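PDB 2CZQ: cutinase-like protein from Cryptococcus sp., which probably hydrolyses carboxylic esters, acting as a cutinase-like enzyme with an alpha/beta hydrolase fold. Local coordinates for residues A1-T14 and F27-G40. Numbering follows the deposited sequence.
Sequences ATSSACPQYVLINT and FRTMNSQITAALSG
The Tyr9 ring turns its edge to the carbonyls just past helix 28-37: Leu38 O and Ser39 O lie near its plane, while Ile34 CG2 approaches obliquely. A chi1 of 66° lifts the ring from strand 9-14 until its OH donates to Leu38 O at 2.7 Å. Tyrosine suits this place, since its CE1 packs on Leu38 CB while its hydroxyl serves the carbonyl of the first residue past the helix. The Phe27 ring, at the helix N-cap, has Thr14 O and Met30 SD at its edge and offers apolar carbon to Asn13 CB, which comes obliquely to CD2 at 3.7 Å; the Asn13 amide, held by Asn45 and Ser24, stands at 65° to the ring. Between the rings, Leu11 is long enough to bring CD1 against Ile34 CG2 (3.9 Å) and the Asn31 amide, engaged by Gln23 and Gln82. Ala1 N donates to Ala37 O, and Ser39 N to Ala1 O at 2.8 Å. Gly40 O accepts from Tyr9 N (3.0 Å); phi is positive here, and a CB would run into Pro7 O. Thus the buried amides find partners outside the two segments, whereas hydrogen bonds across the contact gather at the helix exit, joining the first strand and helix of a beta-alpha-beta unit.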
loop_
_atom_site.group_PDB
_atom_site.type_symbol
_atom_site.label_atom_id
_atom_site.label_comp_id
_atom_site.label_asym_id
_atom_site.label_seq_id
_atom_site.Cartn_x
_atom_site.Cartn_y
_atom_site.Cartn_z
ATOM N N ALA A 1 -11.244 19.662 3.644
ATOM C CA ALA A 1 -12.525 19.157 4.211
ATOM C C ALA A 1 -12.253 18.210 5.366
ATOM O O ALA A 1 -11.210 17.553 5.409
ATOM C CB ALA A 1 -13.332 18.452 3.133
ATOM N N THR A 2 -13.190 18.140 6.302
ATOM C CA THR A 2 -13.121 17.160 7.373
ATOM C C THR A 2 -14.027 16.000 7.004
ATOM O O THR A 2 -15.193 16.199 6.656
ATOM C CB THR A 2 -13.561 17.790 8.708
ATOM O OG1 THR A 2 -12.665 18.854 9.051
ATOM C CG2 THR A 2 -13.404 16.804 9.858
ATOM N N SER A 3 -13.481 14.791 7.060
ATOM C CA SER A 3 -14.290 13.597 6.914
ATOM C C SER A 3 -14.917 13.266 8.259
ATOM O O SER A 3 -14.208 13.115 9.257
ATOM C CB SER A 3 -13.441 12.420 6.448
ATOM O OG SER A 3 -14.172 11.220 6.602
ATOM N N SER A 4 -16.241 13.143 8.287
ATOM C CA SER A 4 -16.922 12.724 9.509
ATOM C C SER A 4 -16.522 11.306 9.912
ATOM O O SER A 4 -16.417 10.999 11.097
ATOM C CB SER A 4 -18.445 12.838 9.375
ATOM O OG SER A 4 -18.893 12.319 8.142
ATOM N N ALA A 5 -16.289 10.450 8.920
ATOM C CA ALA A 5 -15.857 9.083 9.180
ATOM C C ALA A 5 -14.454 9.052 9.782
ATOM O O ALA A 5 -14.168 8.225 10.651
ATOM C CB ALA A 5 -15.898 8.267 7.905
ATOM N N CYS A 6 -13.596 9.964 9.323
ATOM C CA CYS A 6 -12.180 9.953 9.681
ATOM C C CYS A 6 -11.631 11.358 9.928
ATOM O O CYS A 6 -10.860 11.864 9.110
ATOM C CB CYS A 6 -11.372 9.276 8.568
ATOM S SG CYS A 6 -11.770 7.533 8.343
ATOM N N PRO A 7 -12.005 11.997 11.042
ATOM C CA PRO A 7 -11.466 13.324 11.367
ATOM C C PRO A 7 -9.948 13.341 11.585
ATOM O O PRO A 7 -9.332 14.394 11.432
ATOM C CB PRO A 7 -12.207 13.700 12.657
ATOM C CG PRO A 7 -13.430 12.853 12.667
ATOM C CD PRO A 7 -13.012 11.567 12.034
ATOM N N GLN A 8 -9.373 12.199 11.954
ATOM C CA GLN A 8 -7.933 12.032 12.054
ATOM C C GLN A 8 -7.561 10.758 11.321
ATOM O O GLN A 8 -8.222 9.724 11.473
ATOM C CB GLN A 8 -7.482 11.942 13.508
ATOM C CG GLN A 8 -5.975 11.862 13.662
ATOM C CD GLN A 8 -5.555 11.838 15.110
ATOM O OE1 GLN A 8 -6.026 11.010 15.889
ATOM N NE2 GLN A 8 -4.668 12.746 15.481
ATOM N N TYR A 9 -6.502 10.829 10.527
ATOM C CA TYR A 9 -6.047 9.647 9.813
ATOM C C TYR A 9 -4.545 9.683 9.596
ATOM O O TYR A 9 -3.918 10.742 9.639
ATOM C CB TYR A 9 -6.791 9.490 8.474
ATOM C CG TYR A 9 -6.475 10.585 7.489
ATOM C CD1 TYR A 9 -7.213 11.767 7.478
ATOM C CD2 TYR A 9 -5.423 10.452 6.587
ATOM C CE1 TYR A 9 -6.916 12.785 6.588
ATOM C CE2 TYR A 9 -5.116 11.457 5.692
ATOM C CZ TYR A 9 -5.860 12.623 5.697
ATOM O OH TYR A 9 -5.528 13.617 4.813
ATOM N N VAL A 10 -3.982 8.504 9.359
ATOM C CA VAL A 10 -2.561 8.360 9.098
ATOM C C VAL A 10 -2.385 7.565 7.812
ATOM O O VAL A 10 -3.004 6.509 7.630
ATOM C CB VAL A 10 -1.827 7.646 10.251
ATOM C CG1 VAL A 10 -0.323 7.707 10.047
ATOM C CG2 VAL A 10 -2.198 8.255 11.592
ATOM N N LEU A 11 -1.540 8.099 6.937
ATOM C CA LEU A 11 -1.104 7.412 5.731
ATOM C C LEU A 11 0.228 6.767 6.077
ATOM O O LEU A 11 1.259 7.438 6.139
ATOM C CB LEU A 11 -0.969 8.405 4.570
ATOM C CG LEU A 11 -2.189 9.303 4.318
ATOM C CD1 LEU A 11 -1.895 10.332 3.240
ATOM C CD2 LEU A 11 -3.422 8.485 3.949
ATOM N N ILE A 12 0.183 5.474 6.381
ATOM C CA ILE A 12 1.376 4.729 6.742
ATOM C C ILE A 12 1.949 4.185 5.449
ATOM O O ILE A 12 1.293 3.395 4.768
ATOM C CB ILE A 12 1.034 3.569 7.711
ATOM C CG1 ILE A 12 0.544 4.106 9.063
ATOM C CG2 ILE A 12 2.241 2.630 7.881
ATOM C CD1 ILE A 12 0.014 3.038 10.011
ATOM N N ASN A 13 3.159 4.615 5.107
ATOM C CA ASN A 13 3.772 4.169 3.863
ATOM C C ASN A 13 5.110 3.504 4.110
ATOM O O ASN A 13 5.939 4.008 4.879
ATOM C CB ASN A 13 3.879 5.309 2.838
ATOM C CG ASN A 13 4.995 6.289 3.153
ATOM O OD1 ASN A 13 6.063 6.245 2.536
ATOM N ND2 ASN A 13 4.758 7.179 4.113
ATOM N N THR A 14 5.295 2.359 3.458
ATOM C CA THR A 14 6.507 1.572 3.580
ATOM C C THR A 14 7.207 1.553 2.228
ATOM O O THR A 14 6.621 1.172 1.206
ATOM C CB THR A 14 6.174 0.159 4.065
ATOM O OG1 THR A 14 5.386 0.249 5.256
ATOM C CG2 THR A 14 7.437 -0.584 4.489
ATOM N N PHE A 27 4.612 7.374 -3.147
ATOM C CA PHE A 27 3.380 7.957 -2.607
ATOM C C PHE A 27 3.415 9.457 -2.422
ATOM O O PHE A 27 2.432 10.040 -1.993
ATOM C CB PHE A 27 2.978 7.260 -1.298
ATOM C CG PHE A 27 3.054 5.784 -1.408
ATOM C CD1 PHE A 27 2.151 5.102 -2.212
ATOM C CD2 PHE A 27 4.087 5.079 -0.810
ATOM C CE1 PHE A 27 2.252 3.734 -2.390
ATOM C CE2 PHE A 27 4.196 3.703 -0.973
ATOM C CZ PHE A 27 3.280 3.027 -1.770
ATOM N N ARG A 28 4.527 10.095 -2.760
ATOM C CA ARG A 28 4.681 11.516 -2.464
ATOM C C ARG A 28 3.573 12.376 -3.074
ATOM O O ARG A 28 2.963 13.197 -2.383
ATOM C CB ARG A 28 6.050 12.004 -2.942
ATOM C CG ARG A 28 6.519 13.306 -2.313
ATOM C CD ARG A 28 7.971 13.673 -2.620
ATOM N NE ARG A 28 8.819 12.500 -2.849
ATOM C CZ ARG A 28 9.955 12.246 -2.205
ATOM N NH1 ARG A 28 10.408 13.075 -1.272
ATOM N NH2 ARG A 28 10.644 11.151 -2.494
ATOM N N THR A 29 3.311 12.203 -4.364
ATOM C CA THR A 29 2.303 13.023 -5.013
ATOM C C THR A 29 0.913 12.742 -4.463
ATOM O O THR A 29 0.226 13.664 -4.023
ATOM C CB THR A 29 2.369 12.848 -6.522
ATOM O OG1 THR A 29 3.589 13.447 -6.972
ATOM C CG2 THR A 29 1.267 13.647 -7.221
ATOM N N MET A 30 0.506 11.478 -4.442
ATOM C CA MET A 30 -0.836 11.178 -3.960
ATOM C C MET A 30 -1.024 11.653 -2.525
ATOM O O MET A 30 -2.097 12.135 -2.171
ATOM C CB MET A 30 -1.190 9.697 -4.109
ATOM C CG MET A 30 -0.433 8.740 -3.193
ATOM S SD MET A 30 -0.843 7.019 -3.502
ATOM C CE MET A 30 -0.007 6.740 -5.075
ATOM N N ASN A 31 0.017 11.537 -1.701
ATOM C CA ASN A 31 -0.128 11.938 -0.308
ATOM C C ASN A 31 -0.225 13.439 -0.124
ATOM O O ASN A 31 -0.934 13.905 0.770
ATOM C CB ASN A 31 0.952 11.309 0.557
ATOM C CG ASN A 31 0.723 9.831 0.753
ATOM O OD1 ASN A 31 -0.325 9.310 0.379
ATOM N ND2 ASN A 31 1.689 9.156 1.358
ATOM N N SER A 32 0.457 14.198 -0.979
ATOM C CA SER A 32 0.241 15.639 -1.022
ATOM C C SER A 32 -1.219 15.952 -1.380
ATOM O O SER A 32 -1.814 16.868 -0.827
ATOM C CB SER A 32 1.236 16.329 -1.960
ATOM O OG SER A 32 0.904 16.130 -3.318
ATOM N N GLN A 33 -1.797 15.176 -2.293
ATOM C CA GLN A 33 -3.187 15.376 -2.693
ATOM C C GLN A 33 -4.168 14.999 -1.586
ATOM O O GLN A 33 -5.132 15.723 -1.330
ATOM C CB GLN A 33 -3.508 14.569 -3.947
ATOM C CG GLN A 33 -2.741 14.969 -5.187
ATOM C CD GLN A 33 -3.222 14.184 -6.375
ATOM O OE1 GLN A 33 -4.117 14.634 -7.101
ATOM N NE2 GLN A 33 -2.673 12.995 -6.559
ATOM N N ILE A 34 -3.928 13.863 -0.937
ATOM C CA ILE A 34 -4.835 13.368 0.097
ATOM C C ILE A 34 -4.855 14.333 1.276
ATOM O O ILE A 34 -5.925 14.725 1.742
ATOM C CB ILE A 34 -4.433 11.953 0.570
ATOM C CG1 ILE A 34 -4.545 10.927 -0.561
ATOM C CG2 ILE A 34 -5.276 11.522 1.772
ATOM C CD1 ILE A 34 -3.615 9.737 -0.384
ATOM N N THR A 35 -3.671 14.711 1.756
ATOM C CA THR A 35 -3.594 15.589 2.921
ATOM C C THR A 35 -4.106 16.993 2.627
ATOM O O THR A 35 -4.582 17.665 3.534
ATOM C CB THR A 35 -2.185 15.642 3.542
ATOM O OG1 THR A 35 -1.219 16.047 2.560
ATOM C CG2 THR A 35 -1.753 14.254 4.039
ATOM N N ALA A 36 -4.019 17.432 1.373
ATOM C CA ALA A 36 -4.606 18.712 0.985
ATOM C C ALA A 36 -6.128 18.633 0.899
ATOM O O ALA A 36 -6.818 19.629 1.136
ATOM C CB ALA A 36 -4.025 19.204 -0.336
ATOM N N ALA A 37 -6.648 17.453 0.570
ATOM C CA ALA A 37 -8.089 17.262 0.409
ATOM C C ALA A 37 -8.813 17.089 1.740
ATOM O O ALA A 37 -9.929 17.586 1.915
ATOM C CB ALA A 37 -8.368 16.074 -0.501
ATOM N N LEU A 38 -8.178 16.376 2.665
ATOM C CA LEU A 38 -8.787 16.033 3.944
ATOM C C LEU A 38 -7.903 16.448 5.098
ATOM O O LEU A 38 -6.745 16.045 5.186
ATOM C CB LEU A 38 -9.057 14.530 4.038
ATOM C CG LEU A 38 -10.147 13.931 3.154
ATOM C CD1 LEU A 38 -10.211 12.433 3.393
ATOM C CD2 LEU A 38 -11.509 14.582 3.402
ATOM N N SER A 39 -8.466 17.253 5.988
ATOM C CA SER A 39 -7.767 17.672 7.193
ATOM C C SER A 39 -7.583 16.512 8.173
ATOM O O SER A 39 -8.276 15.490 8.098
ATOM C CB SER A 39 -8.536 18.805 7.873
ATOM O OG SER A 39 -9.818 18.358 8.271
ATOM N N GLY A 40 -6.646 16.691 9.097
ATOM C CA GLY A 40 -6.419 15.728 10.157
ATOM C C GLY A 40 -5.507 14.580 9.780
ATOM O O GLY A 40 -5.439 13.581 10.502
HETATM O O HOH W 1 -10.770 14.356 7.811
#